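Local coordinates for major pilin backbone protein T-antigen, T13 (Streptococcus pyogenes, PDB 6BBT) that forms, as the major backbone pilin and serotyping T-antigen, the shaft of the surface pili of the bacterium, with an isopeptide bond inside the subunit, at residues L25-T29 against L187-V193; K15-T20 against D71-N77. All coordinates share one frame; numbering follows the deposited sequence.

Interaction 1: L25-T29 against L187-V193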
ATOM      1  N   LEU A  25       6.763   5.836   4.418  1.00 13.93           N
ATOM      2  CA  LEU A  25       6.218   4.770   5.291  1.00 13.52           C
ATOM      3  C   LEU A  25       5.569   3.670   4.445  1.00 12.66           C
ATOM      4  O   LEU A  25       4.609   3.933   3.738  1.00 11.29           O
ATOM      5  CB  LEU A  25       5.175   5.325   6.254  1.00 13.81           C
ATOM      6  CG  LEU A  25       5.616   6.184   7.414  1.00 14.79           C
ATOM      7  CD1 LEU A  25       4.413   6.442   8.325  1.00 14.54           C
ATOM      8  CD2 LEU A  25       6.763   5.509   8.172  1.00 15.60           C
ATOM      9  N   MET A  26       6.107   2.452   4.532  1.00 13.47           N
ATOM     10  CA  MET A  26       5.448   1.260   3.945  1.00 14.07           C
ATOM     11  C   MET A  26       4.054   1.092   4.603  1.00 13.84           C
ATOM     12  O   MET A  26       3.954   1.174   5.843  1.00 13.54           O
ATOM     13  CB  MET A  26       6.300   0.011   4.221  1.00 14.12           C
ATOM     14  CG  MET A  26       5.758  -1.307   3.654  1.00 14.82           C
ATOM     15  SD  MET A  26       6.093  -1.436   1.878  1.00 16.07           S
ATOM     16  CE  MET A  26       7.830  -1.883   1.903  1.00 15.92           C
ATOM     17  N   PRO A  27       2.986   0.890   3.799  1.00 13.77           N
ATOM     18  CA  PRO A  27       1.700   0.621   4.438  1.00 13.89           C
ATOM     19  C   PRO A  27       1.679  -0.689   5.247  1.00 14.11           C
ATOM     20  O   PRO A  27       2.256  -1.689   4.832  1.00 13.78           O
ATOM     21  CB  PRO A  27       0.714   0.564   3.265  1.00 14.10           C
ATOM     22  CG  PRO A  27       1.537   0.343   2.044  1.00 14.56           C
ATOM     23  CD  PRO A  27       2.864   0.985   2.326  1.00 13.88           C
ATOM     24  N   LYS A  28       1.010  -0.663   6.389  1.00 14.44           N
ATOM     25  CA  LYS A  28       0.733  -1.884   7.137  1.00 16.15           C
ATOM     26  C   LYS A  28      -0.477  -2.581   6.507  1.00 16.34           C
ATOM     27  O   LYS A  28      -1.613  -2.136   6.668  1.00 15.91           O
ATOM     28  CB  LYS A  28       0.506  -1.607   8.622  1.00 17.67           C
ATOM     29  CG  LYS A  28       0.410  -2.892   9.443  1.00 19.95           C
ATOM     30  CD  LYS A  28      -0.028  -2.665  10.863  1.00 22.24           C
ATOM     31  CE  LYS A  28      -0.424  -3.990  11.494  1.00 25.19           C
ATOM     32  NZ  LYS A  28      -0.902  -3.746  12.868  1.00 29.12           N
ATOM     33  N   THR A  29      -0.224  -3.658   5.764  1.00 16.26           N
ATOM     34  CA  THR A  29      -1.282  -4.302   4.986  1.00 17.11           C
ATOM     35  C   THR A  29      -0.900  -5.733   4.621  1.00 17.15           C
ATOM     36  O   THR A  29       0.238  -6.158   4.859  1.00 17.55           O
ATOM     37  CB  THR A  29      -1.613  -3.484   3.710  1.00 17.19           C
ATOM     38  OG1 THR A  29      -2.865  -3.913   3.156  1.00 18.39           O
ATOM     39  CG2 THR A  29      -0.505  -3.607   2.673  1.00 17.23           C
ATOM     40  N   LEU A 187      -3.399   1.483   8.568  1.00 15.02           N
ATOM     41  CA  LEU A 187      -2.244   1.353   7.679  1.00 15.33           C
ATOM     42  C   LEU A 187      -0.985   2.052   8.170  1.00 13.84           C
ATOM     43  O   LEU A 187       0.104   1.609   7.831  1.00 11.98           O
ATOM     44  CB  LEU A 187      -2.541   1.934   6.307  1.00 17.69           C
ATOM     45  CG  LEU A 187      -3.581   1.328   5.335  1.00 20.83           C
ATOM     46  CD1 LEU A 187      -3.056   1.449   3.898  1.00 22.88           C
ATOM     47  CD2 LEU A 187      -3.906  -0.116   5.597  1.00 21.88           C
ATOM     48  N   TYR A 188      -1.137   3.167   8.880  1.00 13.14           N
ATOM     49  CA  TYR A 188      -0.001   3.978   9.326  1.00 13.59           C
ATOM     50  C   TYR A 188      -0.181   4.305  10.798  1.00 13.88           C
ATOM     51  O   TYR A 188      -1.007   5.121  11.157  1.00 13.08           O
ATOM     52  CB  TYR A 188       0.102   5.262   8.465  1.00 14.08           C
ATOM     53  CG  TYR A 188       0.142   4.938   6.997  1.00 14.09           C
ATOM     54  CD1 TYR A 188       1.307   4.485   6.405  1.00 14.86           C
ATOM     55  CD2 TYR A 188      -1.003   5.032   6.211  1.00 14.60           C
ATOM     56  CE1 TYR A 188       1.353   4.170   5.056  1.00 14.96           C
ATOM     57  CE2 TYR A 188      -0.973   4.726   4.868  1.00 14.53           C
ATOM     58  CZ  TYR A 188       0.199   4.272   4.302  1.00 15.23           C
ATOM     59  OH  TYR A 188       0.209   3.959   2.975  1.00 16.99           O
ATOM     60  N   GLU A 189       0.639   3.678  11.626  1.00 14.85           N
ATOM     61  CA  GLU A 189       0.426   3.594  13.049  1.00 16.03           C
ATOM     62  C   GLU A 189       1.127   4.699  13.824  1.00 15.12           C
ATOM     63  O   GLU A 189       2.114   5.309  13.368  1.00 13.69           O
ATOM     64  CB  GLU A 189       0.923   2.246  13.553  1.00 18.35           C
ATOM     65  CG  GLU A 189       0.259   1.066  12.842  1.00 20.89           C
ATOM     66  CD  GLU A 189       0.330  -0.212  13.650  1.00 24.20           C
ATOM     67  OE1 GLU A 189       1.453  -0.628  14.009  1.00 27.38           O
ATOM     68  OE2 GLU A 189      -0.744  -0.792  13.928  1.00 27.21           O
ATOM     69  N   LYS A 190       0.604   4.918  15.018  1.00 14.53           N
ATOM     70  CA  LYS A 190       1.173   5.844  15.995  1.00 15.25           C
ATOM     71  C   LYS A 190       2.644   5.579  16.229  1.00 14.05           C
ATOM     72  O   LYS A 190       3.083   4.432  16.311  1.00 13.16           O
ATOM     73  CB  LYS A 190       0.437   5.680  17.335  1.00 16.78           C
ATOM     74  CG  LYS A 190       0.849   6.639  18.437  1.00 19.65           C
ATOM     75  CD  LYS A 190      -0.016   6.409  19.682  1.00 22.01           C
ATOM     76  CE  LYS A 190       0.544   7.149  20.901  1.00 23.85           C
ATOM     77  NZ  LYS A 190       0.670   8.633  20.742  1.00 25.51           N
ATOM     78  N   GLY A 191       3.411   6.649  16.347  1.00 13.37           N
ATOM     79  CA  GLY A 191       4.825   6.513  16.597  1.00 13.41           C
ATOM     80  C   GLY A 191       5.695   6.346  15.360  1.00 13.92           C
ATOM     81  O   GLY A 191       6.915   6.349  15.488  1.00 13.81           O
ATOM     82  N   GLN A 192       5.105   6.200  14.167  1.00 14.13           N
ATOM     83  CA  GLN A 192       5.895   6.224  12.926  1.00 14.44           C
ATOM     84  C   GLN A 192       6.110   7.666  12.510  1.00 14.74           C
ATOM     85  O   GLN A 192       5.378   8.562  12.954  1.00 14.25           O
ATOM     86  CB  GLN A 192       5.195   5.411  11.847  1.00 14.77           C
ATOM     87  CG  GLN A 192       5.057   3.954  12.252  1.00 15.10           C
ATOM     88  CD  GLN A 192       6.395   3.259  12.339  1.00 16.01           C
ATOM     89  OE1 GLN A 192       7.218   3.393  11.466  1.00 16.78           O
ATOM     90  NE2 GLN A 192       6.613   2.511  13.387  1.00 17.20           N
ATOM     91  N   VAL A 193       7.110   7.910  11.664  1.00 15.30           N
ATOM     92  CA  VAL A 193       7.507   9.279  11.341  1.00 15.76           C
ATOM     93  C   VAL A 193       7.217   9.608   9.873  1.00 15.30           C
ATOM     94  O   VAL A 193       7.289   8.742   9.004  1.00 13.73           O
ATOM     95  CB  VAL A 193       8.981   9.608  11.696  1.00 17.87           C
ATOM     96  CG1 VAL A 193       9.212   9.530  13.193  1.00 19.26           C
ATOM     97  CG2 VAL A 193       9.980   8.705  11.020  1.00 18.64           C
TER
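Lys-28 and Leu-187 join backbone to backbone where two beta domains of this pilin, both of families in the transthyretin clan, meet end to end: residues 25-29, a loop of the N-terminal domain, lie against 187-193, a loop of the C-terminal one. Lys-28 N donates a hydrogen bond to Leu-187 O, 2.8 Å away, nearly straight at 165° and on a lone pair in the carbonyl plane. Asn-69 ND2 grips the same oxygen, so two donors hold it.

The Lys-28 side chain starts with CB 3.3 Å from Leu-187 O. With CG anti to the backbone N (chi1 -172°) and the chain extended beyond it, it crosses Glu-189 at a slant, Lys-28 CD lying 3.7 Å from Glu-189 OE2. CE has the same oxygen as its neighbour. NZ closes a salt bridge to Glu-189 OE2, 3.1 Å away, arriving from above the carboxylate plane, 52° out of it. This pair lies on the more open side of the joint.

On the buried side, Pro-27 and Tyr-188 lie side by side, pointing the same way, with Pro-27 CB 3.9 Å from Tyr-188 CZ and the hydroxyl close to that CB. Pro-27 CB also meets Leu-187 CD1 at 3.9 Å. At the edge of the Tyr-188 ring, near its plane, lies Leu-25 O. The type II beta turn from Glu-189 to Gln-192 brings the chain back toward Leu-25, whose CD1 packs on Gln-192 CB at 3.8 Å while CD2 stands 3.4 Å from Val-193 O.

Interaction 2: K15-T20 against D71-N77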
ATOM      1  N   LYS A  15       6.294 -11.878  -3.566  1.00 18.56           N
ATOM      2  CA  LYS A  15       5.658 -10.587  -3.651  1.00 18.07           C
ATOM      3  C   LYS A  15       6.747  -9.547  -3.562  1.00 17.89           C
ATOM      4  O   LYS A  15       7.537  -9.581  -2.632  1.00 18.47           O
ATOM      5  CB  LYS A  15       4.690 -10.403  -2.491  1.00 17.39           C
ATOM      6  CG  LYS A  15       4.049  -9.031  -2.416  1.00 16.98           C
ATOM      7  CD  LYS A  15       3.220  -8.697  -3.643  1.00 16.70           C
ATOM      8  CE  LYS A  15       2.612  -7.308  -3.543  1.00 16.25           C
ATOM      9  NZ  LYS A  15       1.701  -6.970  -4.666  1.00 15.37           N
ATOM     10  N   SER A  16       6.773  -8.630  -4.514  1.00 18.40           N
ATOM     11  CA  SER A  16       7.664  -7.476  -4.459  1.00 19.49           C
ATOM     12  C   SER A  16       6.820  -6.223  -4.381  1.00 18.38           C
ATOM     13  O   SER A  16       5.914  -6.029  -5.189  1.00 17.13           O
ATOM     14  CB  SER A  16       8.564  -7.413  -5.686  1.00 21.12           C
ATOM     15  OG  SER A  16       9.381  -8.570  -5.735  1.00 25.00           O
ATOM     16  N   MET A  17       7.092  -5.397  -3.376  1.00 17.64           N
ATOM     17  CA  MET A  17       6.510  -4.069  -3.300  1.00 18.60           C
ATOM     18  C   MET A  17       7.555  -3.109  -3.861  1.00 18.99           C
ATOM     19  O   MET A  17       8.705  -3.149  -3.431  1.00 20.28           O
ATOM     20  CB  MET A  17       6.190  -3.687  -1.853  1.00 19.69           C
ATOM     21  CG  MET A  17       5.548  -2.316  -1.709  1.00 19.05           C
ATOM     22  SD  MET A  17       3.841  -2.343  -2.269  1.00 19.06           S
ATOM     23  CE  MET A  17       2.953  -2.455  -0.702  1.00 20.53           C
ATOM     24  N   ILE A  18       7.158  -2.273  -4.812  1.00 17.88           N
ATOM     25  CA  ILE A  18       8.038  -1.245  -5.354  1.00 18.91           C
ATOM     26  C   ILE A  18       8.277  -0.257  -4.201  1.00 18.77           C
ATOM     27  O   ILE A  18       7.327   0.324  -3.668  1.00 18.73           O
ATOM     28  CB  ILE A  18       7.421  -0.520  -6.567  1.00 19.64           C
ATOM     29  CG1 ILE A  18       7.164  -1.500  -7.734  1.00 20.69           C
ATOM     30  CG2 ILE A  18       8.287   0.666  -7.023  1.00 19.85           C
ATOM     31  CD1 ILE A  18       8.380  -2.288  -8.192  1.00 22.16           C
ATOM     32  N   TYR A  19       9.538  -0.142  -3.793  1.00 17.48           N
ATOM     33  CA  TYR A  19       9.918   0.683  -2.659  1.00 17.50           C
ATOM     34  C   TYR A  19      11.376   1.114  -2.795  1.00 16.97           C
ATOM     35  O   TYR A  19      12.274   0.284  -2.719  1.00 16.29           O
ATOM     36  CB  TYR A  19       9.748  -0.104  -1.370  1.00 16.66           C
ATOM     37  CG  TYR A  19       9.899   0.719  -0.119  1.00 16.52           C
ATOM     38  CD1 TYR A  19       8.794   1.370   0.472  1.00 16.26           C
ATOM     39  CD2 TYR A  19      11.145   0.860   0.487  1.00 15.91           C
ATOM     40  CE1 TYR A  19       8.960   2.142   1.632  1.00 16.40           C
ATOM     41  CE2 TYR A  19      11.298   1.608   1.636  1.00 16.41           C
ATOM     42  CZ  TYR A  19      10.221   2.243   2.212  1.00 15.89           C
ATOM     43  OH  TYR A  19      10.453   2.986   3.353  1.00 16.15           O
ATOM     44  N   THR A  20      11.592   2.409  -2.970  1.00 16.82           N
ATOM     45  CA  THR A  20      12.926   2.933  -3.276  1.00 16.91           C
ATOM     46  C   THR A  20      13.403   4.033  -2.333  1.00 17.02           C
ATOM     47  O   THR A  20      14.525   4.537  -2.510  1.00 17.60           O
ATOM     48  CB  THR A  20      12.987   3.448  -4.714  1.00 17.40           C
ATOM     49  OG1 THR A  20      12.051   4.509  -4.881  1.00 17.33           O
ATOM     50  CG2 THR A  20      12.671   2.313  -5.707  1.00 18.14           C
ATOM     51  N   ASP A  71       8.903  -1.991   7.611  1.00 16.18           N
ATOM     52  CA  ASP A  71       9.541  -2.565   6.428  1.00 16.89           C
ATOM     53  C   ASP A  71      10.135  -1.465   5.552  1.00 16.83           C
ATOM     54  O   ASP A  71       9.448  -0.517   5.159  1.00 15.26           O
ATOM     55  CB  ASP A  71       8.566  -3.445   5.629  1.00 17.28           C
ATOM     56  CG  ASP A  71       8.206  -4.731   6.364  1.00 18.08           C
ATOM     57  OD1 ASP A  71       9.011  -5.201   7.206  1.00 19.90           O
ATOM     58  OD2 ASP A  71       7.109  -5.271   6.135  1.00 17.15           O
ATOM     59  N   LYS A  72      11.436  -1.584   5.311  1.00 17.52           N
ATOM     60  CA  LYS A  72      12.186  -0.632   4.513  1.00 18.94           C
ATOM     61  C   LYS A  72      12.709  -1.378   3.274  1.00 21.55           C
ATOM     62  O   LYS A  72      12.231  -2.492   2.961  1.00 19.22           O
ATOM     63  CB  LYS A  72      13.321   0.001   5.348  1.00 18.05           C
ATOM     64  CG  LYS A  72      12.882   0.832   6.555  1.00 17.91           C
ATOM     65  CD  LYS A  72      12.172   2.099   6.082  1.00 17.66           C
ATOM     66  CE  LYS A  72      11.529   2.896   7.194  1.00 17.12           C
ATOM     67  NZ  LYS A  72      10.576   3.916   6.650  1.00 16.71           N
ATOM     68  N   GLU A  73      13.661  -0.749   2.568  1.00 24.70           N
ATOM     69  CA  GLU A  73      14.269  -1.258   1.332  1.00 28.04           C
ATOM     70  C   GLU A  73      14.600  -2.728   1.391  1.00 27.77           C
ATOM     71  O   GLU A  73      14.358  -3.478   0.450  1.00 28.71           O
ATOM     72  CB  GLU A  73      15.585  -0.501   1.048  1.00 30.87           C
ATOM     73  CG  GLU A  73      16.335  -1.004  -0.185  1.00 33.50           C
ATOM     74  CD  GLU A  73      15.570  -0.712  -1.440  1.00 36.21           C
ATOM     75  OE1 GLU A  73      14.935   0.365  -1.486  1.00 36.69           O
ATOM     76  OE2 GLU A  73      15.612  -1.548  -2.368  1.00 37.68           O
ATOM     77  N   SER A  74      15.174  -3.117   2.507  1.00 29.50           N
ATOM     78  CA  SER A  74      15.592  -4.481   2.756  1.00 31.20           C
ATOM     79  C   SER A  74      14.482  -5.479   3.087  1.00 31.15           C
ATOM     80  O   SER A  74      14.770  -6.659   3.259  1.00 32.41           O
ATOM     81  CB  SER A  74      16.566  -4.440   3.922  1.00 33.86           C
ATOM     82  OG  SER A  74      16.003  -3.656   4.959  1.00 36.82           O
ATOM     83  N   ALA A  75      13.226  -5.043   3.209  1.00 28.57           N
ATOM     84  CA  ALA A  75      12.144  -5.964   3.535  1.00 26.17           C
ATOM     85  C   ALA A  75      10.972  -5.837   2.553  1.00 24.49           C
ATOM     86  O   ALA A  75       9.839  -6.202   2.864  1.00 24.03           O
ATOM     87  CB  ALA A  75      11.689  -5.738   4.966  1.00 26.43           C
ATOM     88  N   LYS A  76      11.251  -5.324   1.368  1.00 22.89           N
ATOM     89  CA  LYS A  76      10.189  -5.038   0.403  1.00 22.89           C
ATOM     90  C   LYS A  76       9.705  -6.289  -0.327  1.00 20.81           C
ATOM     91  O   LYS A  76       8.636  -6.261  -0.890  1.00 19.02           O
ATOM     92  CB  LYS A  76      10.604  -3.958  -0.595  1.00 22.79           C
ATOM     93  CG  LYS A  76      11.779  -4.307  -1.481  1.00 24.55           C
ATOM     94  CD  LYS A  76      12.183  -3.107  -2.311  1.00 25.96           C
ATOM     95  CE  LYS A  76      13.333  -3.444  -3.245  1.00 28.25           C
ATOM     96  NZ  LYS A  76      13.696  -2.230  -4.042  1.00 29.87           N
ATOM     97  N   ASN A  77      10.504  -7.356  -0.336  1.00 20.74           N
ATOM     98  CA  ASN A  77      10.128  -8.602  -0.995  1.00 21.93           C
ATOM     99  C   ASN A  77       9.766  -9.636   0.044  1.00 22.00           C
ATOM    100  O   ASN A  77      10.483  -9.786   1.023  1.00 23.15           O
ATOM    101  CB  ASN A  77      11.268  -9.108  -1.880  1.00 22.24           C
ATOM    102  CG  ASN A  77      11.651  -8.107  -2.947  1.00 23.85           C
ATOM    103  OD1 ASN A  77      10.795  -7.492  -3.572  1.00 25.17           O
ATOM    104  ND2 ASN A  77      12.946  -7.900  -3.132  1.00 25.36           N
TER
HETATM  105  O   HOH W   1      11.523  -1.365  -5.861  1.00 20.46           O
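Met-17 and Lys-76 share a backbone hydrogen bond, Met-17 N to Lys-76 O at 3.1 Å and 167°; Tyr-67 OH also binds that oxygen. Next to it, Ser-16 pairs with Asn-77 as an antiparallel non-hydrogen-bonded pair. Their side chains lie on the same face of the sheet, and Ser-16 OG donates to Asn-77 OD1 over 2.8 Å from above the amide's carbonyl plane.

The charged group centres on Lys-76 NZ. Lys-76 CG stands between the backbone N and the carbonyl carbon (chi1 63°), and the extended chain beyond it leads to the place where NZ donates a hydrogen bond to Tyr-19 O, 3.2 Å away. Glu-73 OE2 takes a salt bridge from the same NZ at 2.6 Å, on its syn side, and a water accepts from both NZ and Tyr-19 N.

Strand 10-17 of the Spy0128-like domain also carries the intramolecular isopeptide bond: Lys-15 NZ is joined to Asn-152 CG, with Glu-101 OE1 hydrogen-bonded to it.

Tyr-19 supplies the packing contacts. Its CB rests 4.0 Å from Lys-76 CD, its CE2 passes Glu-73 N at 3.5 Å, and its hydroxyl, hydrogen-bonded to Ile-24 O, lies 3.3 Å from Lys-72 CD.

Interaction 1 spans the two domains, whereas interaction 2 stays within the N-terminal domain and includes the lysine of its isopeptide bond. Both are partly buried, with charged groups toward solvent: one lysine-glutamate pair bridges the domains, the other sits inside the 71-77 loop and reaches across by a lysine N-H. Interaction 2 begins with strand pairing; interaction 1 joins loops through a single backbone bond and apolar side chains. Their centres lie about 14 Å apart, and buried Met-26 connects them: its CB directed away from 187-193, Met-26 sets SD against Met-17 CG (3.7 Å), CE against Tyr-19 CD1 and CB against Asp-71 O. Phe-154 of strand 148-166 touches Met-26, Pro-27 and Met-17.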